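PDB 7ADK: lipoprotein from Mycoplasma mycoides subsp. capri, which probably acts as a serine-type peptidase of the Mycoplasma DUF31 family, which belongs to clan PA together with chymotrypsin. Local coordinates for residues N695-F706 against G744-Y752. Sequence-based numbering, arbitrary orientation.
Sequences NFFSYQIGYRSF and GLEILPRFY
Leu748, just past the end of strand 737-747, reaches into the bend formed by Ser698-Tyr703. Leu748 CB lies 4.0 Å from Ser698 CB. With CG beside the backbone N and anti to the carbonyl carbon (chi1 -67°), the branch is directed at Tyr703, and Leu748 CG touches Tyr703 CB. Methyl CD1 of Leu748 settles 3.7 Å from Tyr703 CB and also meets Tyr703 CD2, the two side chains crossing at about a right angle. Gln700 OE1 accepts the N-H of Tyr703 across the bend, 3.0 Å from Tyr703 N. Strand 737-747 belongs to one of two large sheets, in keeping with the two-barrel fold of clan PA peptidases, and just beyond its end Pro749 forms a single antiparallel bridge with Phe697. This pair is non-hydrogen-bonded, a position that suits a proline without an N-H; the bonds flank it, Ser698 N to Leu748 O at 2.9 Å and Arg750 N to Phe696 O at 3.0 Å. Ile747 CG2 meets the edge of the Phe697 ring, 3.6 Å from CE1. Farther along, Arg750 CB lies 3.2 Å from Phe696 O. The extended Arg750 chain brings NH1 near the edge of the Phe696 ring, its NE bonded to Lys255 O, while Asn695 OD1 approaches the edge of the Phe751 ring, amide and ring nearly perpendicular (87°).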
loop_
_atom_site.group_PDB
_atom_site.type_symbol
_atom_site.label_atom_id
_atom_site.label_comp_id
_atom_site.label_asym_id
_atom_site.label_seq_id
_atom_site.Cartn_x
_atom_site.Cartn_y
_atom_site.Cartn_z
ATOM N N ASN B 695 15.075 17.849 -2.666
ATOM C CA ASN B 695 15.912 17.408 -3.779
ATOM C C ASN B 695 15.972 18.506 -4.850
ATOM O O ASN B 695 15.582 19.644 -4.595
ATOM C CB ASN B 695 15.460 16.009 -4.251
ATOM C CG ASN B 695 15.654 14.914 -3.216
ATOM O OD1 ASN B 695 14.802 14.073 -3.015
ATOM N ND2 ASN B 695 16.754 14.852 -2.497
ATOM N N PHE B 696 16.541 18.198 -6.010
ATOM C CA PHE B 696 17.078 19.200 -6.928
ATOM C C PHE B 696 16.560 19.007 -8.356
ATOM O O PHE B 696 15.541 18.358 -8.594
ATOM C CB PHE B 696 18.612 19.144 -6.830
ATOM C CG PHE B 696 19.160 19.188 -5.419
ATOM C CD1 PHE B 696 19.302 20.424 -4.766
ATOM C CD2 PHE B 696 19.496 17.998 -4.744
ATOM C CE1 PHE B 696 19.762 20.467 -3.443
ATOM C CE2 PHE B 696 19.961 18.043 -3.422
ATOM C CZ PHE B 696 20.085 19.281 -2.770
ATOM N N PHE B 697 17.264 19.583 -9.324
ATOM C CA PHE B 697 17.033 19.401 -10.750
ATOM C C PHE B 697 17.545 18.059 -11.312
ATOM O O PHE B 697 18.518 17.481 -10.841
ATOM C CB PHE B 697 17.659 20.583 -11.481
ATOM C CG PHE B 697 17.216 21.963 -11.034
ATOM C CD1 PHE B 697 15.852 22.302 -11.029
ATOM C CD2 PHE B 697 18.173 22.924 -10.665
ATOM C CE1 PHE B 697 15.448 23.586 -10.641
ATOM C CE2 PHE B 697 17.768 24.222 -10.339
ATOM C CZ PHE B 697 16.407 24.544 -10.317
ATOM N N SER B 698 16.865 17.556 -12.333
ATOM C CA SER B 698 17.127 16.292 -13.014
ATOM C C SER B 698 18.199 16.409 -14.103
ATOM O O SER B 698 18.173 17.322 -14.924
ATOM C CB SER B 698 15.818 15.836 -13.638
ATOM O OG SER B 698 15.932 14.558 -14.186
ATOM N N TYR B 699 19.116 15.448 -14.184
ATOM C CA TYR B 699 20.115 15.323 -15.255
ATOM C C TYR B 699 19.536 14.534 -16.457
ATOM O O TYR B 699 20.226 13.751 -17.100
ATOM C CB TYR B 699 21.436 14.741 -14.695
ATOM C CG TYR B 699 22.300 15.636 -13.807
ATOM C CD1 TYR B 699 21.794 16.200 -12.618
ATOM C CD2 TYR B 699 23.652 15.860 -14.141
ATOM C CE1 TYR B 699 22.614 16.989 -11.791
ATOM C CE2 TYR B 699 24.485 16.629 -13.306
ATOM C CZ TYR B 699 23.964 17.200 -12.128
ATOM O OH TYR B 699 24.774 17.900 -11.299
ATOM N N GLN B 700 18.253 14.698 -16.776
ATOM C CA GLN B 700 17.642 14.207 -18.017
ATOM C C GLN B 700 18.074 15.061 -19.227
ATOM O O GLN B 700 17.978 16.287 -19.179
ATOM C CB GLN B 700 16.111 14.186 -17.859
ATOM C CG GLN B 700 15.448 12.963 -18.494
ATOM C CD GLN B 700 15.368 13.002 -20.002
ATOM O OE1 GLN B 700 14.843 13.914 -20.604
ATOM N NE2 GLN B 700 15.866 12.008 -20.684
ATOM N N ILE B 701 18.558 14.442 -20.312
ATOM C CA ILE B 701 19.019 15.175 -21.502
ATOM C C ILE B 701 17.853 15.605 -22.400
ATOM O O ILE B 701 17.854 16.708 -22.935
ATOM C CB ILE B 701 20.040 14.323 -22.288
ATOM C CG1 ILE B 701 21.311 14.007 -21.478
ATOM C CG2 ILE B 701 20.405 14.935 -23.646
ATOM C CD1 ILE B 701 22.233 15.179 -21.213
ATOM N N GLY B 702 16.843 14.754 -22.568
ATOM C CA GLY B 702 15.784 14.937 -23.557
ATOM C C GLY B 702 14.963 16.199 -23.369
ATOM O O GLY B 702 14.745 16.938 -24.323
ATOM N N TYR B 703 14.493 16.459 -22.154
ATOM C CA TYR B 703 13.699 17.648 -21.840
ATOM C C TYR B 703 14.515 18.941 -21.659
ATOM O O TYR B 703 13.943 20.026 -21.751
ATOM C CB TYR B 703 12.867 17.366 -20.589
ATOM C CG TYR B 703 11.721 16.392 -20.759
ATOM C CD1 TYR B 703 10.763 16.626 -21.756
ATOM C CD2 TYR B 703 11.559 15.306 -19.887
ATOM C CE1 TYR B 703 9.663 15.769 -21.907
ATOM C CE2 TYR B 703 10.455 14.447 -20.029
ATOM C CZ TYR B 703 9.510 14.667 -21.048
ATOM O OH TYR B 703 8.469 13.816 -21.218
ATOM N N ARG B 704 15.820 18.871 -21.380
ATOM C CA ARG B 704 16.651 20.053 -21.119
ATOM C C ARG B 704 16.849 20.919 -22.364
ATOM O O ARG B 704 17.301 20.441 -23.400
ATOM C CB ARG B 704 18.002 19.608 -20.545
ATOM C CG ARG B 704 18.796 20.747 -19.893
ATOM C CD ARG B 704 20.271 20.384 -19.728
ATOM N NE ARG B 704 20.458 19.079 -19.081
ATOM C CZ ARG B 704 21.596 18.554 -18.680
ATOM N NH1 ARG B 704 22.717 19.196 -18.694
ATOM N NH2 ARG B 704 21.624 17.346 -18.215
ATOM N N SER B 705 16.642 22.224 -22.225
ATOM C CA SER B 705 16.998 23.231 -23.238
ATOM C C SER B 705 18.329 23.908 -22.920
ATOM O O SER B 705 19.180 24.015 -23.802
ATOM C CB SER B 705 15.890 24.276 -23.400
ATOM O OG SER B 705 16.170 25.261 -24.371
ATOM N N PHE B 706 18.517 24.401 -21.692
ATOM C CA PHE B 706 19.698 25.175 -21.320
ATOM C C PHE B 706 20.803 24.241 -20.841
ATOM O O PHE B 706 20.768 23.689 -19.747
ATOM C CB PHE B 706 19.319 26.223 -20.279
ATOM C CG PHE B 706 18.294 27.206 -20.794
ATOM C CD1 PHE B 706 18.646 28.161 -21.765
ATOM C CD2 PHE B 706 16.962 27.113 -20.359
ATOM C CE1 PHE B 706 17.662 29.013 -22.283
ATOM C CE2 PHE B 706 15.989 27.988 -20.855
ATOM C CZ PHE B 706 16.340 28.939 -21.823
ATOM N N GLY B 744 6.694 28.754 -22.057
ATOM C CA GLY B 744 7.243 29.376 -20.851
ATOM C C GLY B 744 8.521 28.721 -20.332
ATOM O O GLY B 744 9.008 27.742 -20.899
ATOM N N LEU B 745 9.084 29.279 -19.262
ATOM C CA LEU B 745 10.205 28.679 -18.541
ATOM C C LEU B 745 9.696 27.479 -17.742
ATOM O O LEU B 745 8.684 27.592 -17.051
ATOM C CB LEU B 745 10.859 29.744 -17.644
ATOM C CG LEU B 745 11.989 29.233 -16.729
ATOM C CD1 LEU B 745 13.181 28.728 -17.516
ATOM C CD2 LEU B 745 12.471 30.357 -15.828
ATOM N N GLU B 746 10.386 26.348 -17.799
ATOM C CA GLU B 746 9.990 25.135 -17.092
ATOM C C GLU B 746 11.165 24.385 -16.461
ATOM O O GLU B 746 12.323 24.551 -16.836
ATOM C CB GLU B 746 9.145 24.214 -17.986
ATOM C CG GLU B 746 7.823 24.851 -18.417
ATOM C CD GLU B 746 6.768 23.884 -18.962
ATOM O OE1 GLU B 746 7.026 22.680 -19.125
ATOM O OE2 GLU B 746 5.657 24.347 -19.284
ATOM N N ILE B 747 10.830 23.577 -15.460
ATOM C CA ILE B 747 11.728 22.912 -14.519
ATOM C C ILE B 747 11.538 21.395 -14.589
ATOM O O ILE B 747 10.412 20.935 -14.759
ATOM C CB ILE B 747 11.425 23.443 -13.106
ATOM C CG1 ILE B 747 11.561 24.973 -12.974
ATOM C CG2 ILE B 747 12.252 22.742 -12.039
ATOM C CD1 ILE B 747 12.927 25.549 -13.296
ATOM N N LEU B 748 12.618 20.627 -14.454
ATOM C CA LEU B 748 12.603 19.166 -14.347
ATOM C C LEU B 748 13.006 18.716 -12.921
ATOM O O LEU B 748 14.195 18.589 -12.631
ATOM C CB LEU B 748 13.497 18.505 -15.418
ATOM C CG LEU B 748 13.088 18.612 -16.897
ATOM C CD1 LEU B 748 11.673 18.107 -17.120
ATOM C CD2 LEU B 748 13.217 19.995 -17.521
ATOM N N PRO B 749 12.041 18.480 -12.021
ATOM C CA PRO B 749 12.261 17.861 -10.719
ATOM C C PRO B 749 12.910 16.472 -10.763
ATOM O O PRO B 749 12.537 15.627 -11.580
ATOM C CB PRO B 749 10.860 17.785 -10.112
ATOM C CG PRO B 749 9.895 17.898 -11.275
ATOM C CD PRO B 749 10.646 18.883 -12.137
ATOM N N ARG B 750 13.861 16.220 -9.851
ATOM C CA ARG B 750 14.723 15.017 -9.825
ATOM C C ARG B 750 13.999 13.675 -9.663
ATOM O O ARG B 750 14.152 12.812 -10.523
ATOM C CB ARG B 750 15.805 15.191 -8.750
ATOM C CG ARG B 750 16.788 14.026 -8.641
ATOM C CD ARG B 750 17.768 14.264 -7.498
ATOM N NE ARG B 750 18.749 13.185 -7.403
ATOM C CZ ARG B 750 19.521 12.891 -6.382
ATOM N NH1 ARG B 750 19.573 13.605 -5.302
ATOM N NH2 ARG B 750 20.269 11.844 -6.431
ATOM N N PHE B 751 13.287 13.477 -8.554
ATOM C CA PHE B 751 12.693 12.194 -8.161
ATOM C C PHE B 751 11.165 12.271 -8.220
ATOM O O PHE B 751 10.505 12.132 -7.198
ATOM C CB PHE B 751 13.187 11.792 -6.751
ATOM C CG PHE B 751 14.625 11.323 -6.563
ATOM C CD1 PHE B 751 15.287 10.553 -7.540
ATOM C CD2 PHE B 751 15.250 11.544 -5.323
ATOM C CE1 PHE B 751 16.554 10.011 -7.275
ATOM C CE2 PHE B 751 16.521 11.011 -5.064
ATOM C CZ PHE B 751 17.166 10.227 -6.033
ATOM N N TYR B 752 10.554 12.529 -9.381
ATOM C CA TYR B 752 9.122 12.865 -9.410
ATOM C C TYR B 752 8.393 12.514 -10.705
ATOM O O TYR B 752 8.111 13.364 -11.551
ATOM C CB TYR B 752 8.966 14.340 -9.054
ATOM C CG TYR B 752 7.634 14.748 -8.445
ATOM C CD1 TYR B 752 7.179 14.168 -7.249
ATOM C CD2 TYR B 752 6.861 15.738 -9.058
ATOM C CE1 TYR B 752 5.938 14.543 -6.700
ATOM C CE2 TYR B 752 5.624 16.115 -8.521
ATOM C CZ TYR B 752 5.153 15.512 -7.347
ATOM O OH TYR B 752 3.931 15.860 -6.888
#